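Local atomic coordinates of sulfite reductase [ferredoxin] (Mycobacterium tuberculosis, PDB entry 1ZJ8), a protein that catalyses the six-electron reduction of sulfite to sulfide with electrons from ferredoxin, using a siroheme and a [4Fe-4S] cluster. Residues Glu457-Asn460 with Ser461-Val465; Asp534-Asp537 with Arg538-Asn542. All blocks are in the same frame, centred on the assembly; numbering follows the deposited sequence.

How the contacts relate
Contact 1 (457-460 with 461-465) and contact 2 (534-537 with 538-542) sit about 13 Å apart, centre to centre, within the second 4Fe-4S domain of the chain. They touch through R541: its NH2 makes a salt bridge to D458 OD2 at 3.2 Å, and its NH1 packs on I459 CD1. The same guanidinium group, by way of NE, is bridged to D537 inside contact 2, so one arginine ties the short helix 457-460 to helix 532-545. Contact 1 lies about 29 Å and contact 2 about 28 Å from the centre of the chain; both are away from the siroheme and the iron-sulfur cluster, contact 1 at the surface and contact 2 partly buried.

Contact 1. Residues Glu457-Asn460 with Ser461-Val465; sequences EDIN and SQLDV
I459 and Q462 meet across the turn with their side chains at roughly a right angle. The amide oxygen of Q462 is the part that reaches the isoleucine: OE1 lies 3.6 Å from CD1 of I459, at the end of the branch, with CG1 close behind. Q462 gets there because its chain bends at chi2 (94°), which folds the amide back over the chain toward I459. L463 comes to the other branch of the same residue, and obliquely: its CD1 is 4.2 Å from CG2 of I459, a loose apolar contact. The two branches of I459 thus serve different neighbours, CD1 a polar amide and CG2 a leucine methyl.

Beneath these side chains two backbone hydrogen bonds hold the bend. Q462 N gives its hydrogen to I459 O at 2.9 Å, and L463 N follows one residue later with a bond to N460 O at 3.1 Å. CB of L463 rests 3.8 Å from that same oxygen, N460 O, so the leucine touches the turn with its backbone and with the root of its side chain.

L463 is buried against W421 of helix 420-424 and N460 touches H420, while on the side of helix 532-545 I459 lies on R541 and Q462 on V544. A salt bridge from D464 to R547 places the start of the loop beside the stretch that follows helix 532-545.

The whole is a type I beta turn from N460 to L463, following on the weakly bonded helical turn 457-460, with L463 also the centre of an inverse gamma turn. It carries the chain into the loop leading to strand 469-472 of the 4Fe-4S domain.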
loop_
_atom_site.group_PDB
_atom_site.type_symbol
_atom_site.label_atom_id
_atom_site.label_comp_id
_atom_site.label_asym_id
_atom_site.label_seq_id
_atom_site.Cartn_x
_atom_site.Cartn_y
_atom_site.Cartn_z
ATOM N N GLU A 457 -23.810 17.487 -1.590
ATOM C CA GLU A 457 -24.445 17.571 -0.272
ATOM C C GLU A 457 -25.974 17.415 -0.437
ATOM O O GLU A 457 -26.623 16.693 0.310
ATOM C CB GLU A 457 -24.051 18.892 0.390
ATOM C CG GLU A 457 -24.776 19.208 1.679
ATOM C CD GLU A 457 -26.118 19.911 1.488
ATOM O OE1 GLU A 457 -26.415 20.421 0.382
ATOM O OE2 GLU A 457 -26.881 19.945 2.475
ATOM N N ASP A 458 -26.512 18.135 -1.419
ATOM C CA ASP A 458 -27.749 17.822 -2.140
ATOM C C ASP A 458 -28.349 16.444 -1.847
ATOM O O ASP A 458 -29.490 16.323 -1.411
ATOM C CB ASP A 458 -27.344 17.922 -3.615
ATOM C CG ASP A 458 -28.420 17.494 -4.572
ATOM O OD1 ASP A 458 -29.216 16.579 -4.265
ATOM O OD2 ASP A 458 -28.436 18.076 -5.680
ATOM N N ILE A 459 -27.544 15.412 -2.096
ATOM C CA ILE A 459 -27.984 14.018 -2.155
ATOM C C ILE A 459 -27.488 13.166 -0.986
ATOM O O ILE A 459 -27.929 12.030 -0.812
ATOM C CB ILE A 459 -27.467 13.374 -3.491
ATOM C CG1 ILE A 459 -28.579 12.569 -4.153
ATOM C CG2 ILE A 459 -26.170 12.536 -3.307
ATOM C CD1 ILE A 459 -29.629 13.436 -4.842
ATOM N N ASN A 460 -26.558 13.705 -0.201
ATOM C CA ASN A 460 -25.887 12.950 0.873
ATOM C C ASN A 460 -26.828 12.187 1.819
ATOM O O ASN A 460 -26.500 11.104 2.293
ATOM C CB ASN A 460 -24.997 13.892 1.691
ATOM C CG ASN A 460 -24.192 13.164 2.753
ATOM O OD1 ASN A 460 -23.767 12.022 2.558
ATOM N ND2 ASN A 460 -23.975 13.824 3.880
ATOM N N SER A 461 -27.985 12.780 2.097
ATOM C CA SER A 461 -29.062 12.129 2.837
ATOM C C SER A 461 -29.305 10.659 2.403
ATOM O O SER A 461 -29.456 9.768 3.252
ATOM C CB SER A 461 -30.343 12.961 2.663
ATOM O OG SER A 461 -30.528 13.380 1.309
ATOM N N GLN A 462 -29.328 10.426 1.087
ATOM C CA GLN A 462 -29.633 9.107 0.513
ATOM C C GLN A 462 -28.493 8.089 0.587
ATOM O O GLN A 462 -28.710 6.884 0.420
ATOM C CB GLN A 462 -30.019 9.245 -0.969
ATOM C CG GLN A 462 -31.460 9.629 -1.225
ATOM C CD GLN A 462 -31.637 11.113 -1.376
ATOM O OE1 GLN A 462 -31.731 11.619 -2.494
ATOM N NE2 GLN A 462 -31.675 11.828 -0.254
ATOM N N LEU A 463 -27.276 8.561 0.793
ATOM C CA LEU A 463 -26.122 7.697 0.574
ATOM C C LEU A 463 -25.804 6.849 1.790
ATOM O O LEU A 463 -24.775 7.009 2.457
ATOM C CB LEU A 463 -24.901 8.493 0.099
ATOM C CG LEU A 463 -24.893 8.691 -1.417
ATOM C CD1 LEU A 463 -23.671 9.495 -1.844
ATOM C CD2 LEU A 463 -24.935 7.348 -2.137
ATOM N N ASP A 464 -26.706 5.906 2.032
ATOM C CA ASP A 464 -26.558 4.925 3.111
ATOM C C ASP A 464 -25.401 3.952 2.886
ATOM O O ASP A 464 -25.103 3.141 3.756
ATOM C CB ASP A 464 -27.866 4.121 3.275
ATOM C CG ASP A 464 -28.297 3.410 1.976
ATOM O OD1 ASP A 464 -27.421 2.849 1.280
ATOM O OD2 ASP A 464 -29.508 3.410 1.652
ATOM N N VAL A 465 -24.791 4.002 1.706
ATOM C CA VAL A 465 -23.772 3.041 1.327
ATOM C C VAL A 465 -22.590 3.803 0.717
ATOM O O VAL A 465 -22.788 4.734 -0.066
ATOM C CB VAL A 465 -24.405 1.949 0.369
ATOM C CG1 VAL A 465 -24.358 2.371 -1.108
ATOM C CG2 VAL A 465 -23.767 0.563 0.576
#

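Contact 2. Residues Asp534-Asp537 with Arg538-Asn542; sequences DYID and RVVRN
R538 and Y535 meet on one flank of helix 532-545, the arginine laying its guanidinium back against the tyrosine of the previous turn. R538 N bonds to D534 O at 2.9 Å, and beyond a bend at chi3 (57°) the guanidinium comes over Y535 CA with one of its faces. R538 NH2 ends 3.7 Å from Y535 CD1, at the edge of the ring and near its plane, and the two flat groups stand 82° apart. NE of R538 is held elsewhere, by the carbonyl of R566, the last residue.

V539 is one residue further round. Its N is hydrogen-bonded to Y535 O, and V539 CG1 lies 4.1 Å from Y535 CE2, approaching the ring obliquely.

V540 sits beside I536, the two side chains pointing the same way, with V540 CG2 3.9 Å from I536 CG2. Y535, I536 and V539 all pack on strand 486-494, while I536 also covers L452 of helix 442-455 and the tyrosine hydroxyl bonds to L565 O.

R541 closes the series. Its N is bonded to D537 O, and its chain runs extended from CG to NE, which brings R541 NE 3.0 Å from D537 OD1. This salt bridge includes a weak hydrogen bond, with the carboxylate at the edge of the guanidinium and the two planes turned 58° apart.

Along one helix, then, Y535, I536 and V539 face the sheet, V540 is the neighbour of I536, and an acid-base pair lies on a partly exposed flank. D537 at NE and D458 at NH2 approach R541 from different sides, which would restrict rotation of its guanidinium.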
loop_
_atom_site.group_PDB
_atom_site.type_symbol
_atom_site.label_atom_id
_atom_site.label_comp_id
_atom_site.label_asym_id
_atom_site.label_seq_id
_atom_site.Cartn_x
_atom_site.Cartn_y
_atom_site.Cartn_z
ATOM N N ASP A 534 -17.230 16.414 -12.377
ATOM C CA ASP A 534 -18.417 16.345 -13.225
ATOM C C ASP A 534 -18.868 14.907 -13.403
ATOM O O ASP A 534 -20.036 14.577 -13.219
ATOM C CB ASP A 534 -18.128 16.917 -14.618
ATOM C CG ASP A 534 -17.824 18.403 -14.607
ATOM O OD1 ASP A 534 -18.608 19.176 -14.031
ATOM O OD2 ASP A 534 -16.815 18.806 -15.214
ATOM N N TYR A 535 -17.925 14.055 -13.777
ATOM C CA TYR A 535 -18.222 12.656 -14.048
ATOM C C TYR A 535 -18.765 11.908 -12.828
ATOM O O TYR A 535 -19.784 11.226 -12.916
ATOM C CB TYR A 535 -16.973 11.941 -14.563
ATOM C CG TYR A 535 -17.169 10.458 -14.618
ATOM C CD1 TYR A 535 -17.669 9.853 -15.756
ATOM C CD2 TYR A 535 -16.909 9.670 -13.514
ATOM C CE1 TYR A 535 -17.879 8.504 -15.797
ATOM C CE2 TYR A 535 -17.113 8.322 -13.543
ATOM C CZ TYR A 535 -17.594 7.740 -14.683
ATOM O OH TYR A 535 -17.798 6.375 -14.717
ATOM N N ILE A 536 -18.060 12.020 -11.703
ATOM C CA ILE A 536 -18.485 11.386 -10.455
ATOM C C ILE A 536 -19.905 11.826 -10.086
ATOM O O ILE A 536 -20.746 11.003 -9.732
ATOM C CB ILE A 536 -17.573 11.760 -9.252
ATOM C CG1 ILE A 536 -16.138 11.290 -9.440
ATOM C CG2 ILE A 536 -18.112 11.153 -7.958
ATOM C CD1 ILE A 536 -16.028 9.847 -9.601
ATOM N N ASP A 537 -20.144 13.135 -10.150
ATOM C CA ASP A 537 -21.453 13.703 -9.876
ATOM C C ASP A 537 -22.508 13.081 -10.784
ATOM O O ASP A 537 -23.528 12.582 -10.302
ATOM C CB ASP A 537 -21.408 15.220 -10.077
ATOM C CG ASP A 537 -22.773 15.892 -9.899
ATOM O OD1 ASP A 537 -23.005 16.519 -8.844
ATOM O OD2 ASP A 537 -23.611 15.816 -10.824
ATOM N N ARG A 538 -22.249 13.110 -12.095
ATOM C CA ARG A 538 -23.161 12.541 -13.084
ATOM C C ARG A 538 -23.507 11.110 -12.692
ATOM O O ARG A 538 -24.672 10.802 -12.462
ATOM C CB ARG A 538 -22.515 12.595 -14.472
ATOM C CG ARG A 538 -23.379 12.132 -15.634
ATOM C CD ARG A 538 -22.832 12.675 -16.966
ATOM N NE ARG A 538 -21.435 12.307 -17.243
ATOM C CZ ARG A 538 -20.384 13.146 -17.303
ATOM N NH1 ARG A 538 -20.490 14.455 -17.072
ATOM N NH2 ARG A 538 -19.178 12.653 -17.581
ATOM N N VAL A 539 -22.484 10.265 -12.564
ATOM C CA VAL A 539 -22.682 8.826 -12.385
ATOM C C VAL A 539 -23.348 8.475 -11.059
ATOM O O VAL A 539 -24.183 7.575 -10.987
ATOM C CB VAL A 539 -21.344 8.040 -12.530
ATOM C CG1 VAL A 539 -20.527 8.041 -11.234
ATOM C CG2 VAL A 539 -21.613 6.611 -12.960
ATOM N N VAL A 540 -22.989 9.205 -10.015
ATOM C CA VAL A 540 -23.516 8.942 -8.686
ATOM C C VAL A 540 -24.974 9.391 -8.623
ATOM O O VAL A 540 -25.782 8.781 -7.943
ATOM C CB VAL A 540 -22.657 9.633 -7.588
ATOM C CG1 VAL A 540 -23.350 9.591 -6.233
ATOM C CG2 VAL A 540 -21.263 8.985 -7.498
ATOM N N ARG A 541 -25.318 10.452 -9.339
ATOM C CA ARG A 541 -26.706 10.862 -9.426
ATOM C C ARG A 541 -27.531 9.843 -10.209
ATOM O O ARG A 541 -28.626 9.506 -9.786
ATOM C CB ARG A 541 -26.791 12.256 -10.038
ATOM C CG ARG A 541 -26.203 13.308 -9.123
ATOM C CD ARG A 541 -26.520 14.709 -9.597
ATOM N NE ARG A 541 -25.921 15.678 -8.700
ATOM C CZ ARG A 541 -26.347 15.900 -7.464
ATOM N NH1 ARG A 541 -27.406 15.257 -6.984
ATOM N NH2 ARG A 541 -25.720 16.789 -6.705
ATOM N N ASN A 542 -27.003 9.364 -11.344
ATOM C CA ASN A 542 -27.612 8.257 -12.094
ATOM C C ASN A 542 -27.763 7.032 -11.186
ATOM O O ASN A 542 -28.758 6.286 -11.274
ATOM C CB ASN A 542 -26.759 7.875 -13.308
ATOM C CG ASN A 542 -26.841 8.891 -14.444
ATOM O OD1 ASN A 542 -27.447 9.961 -14.307
ATOM N ND2 ASN A 542 -26.217 8.561 -15.573
#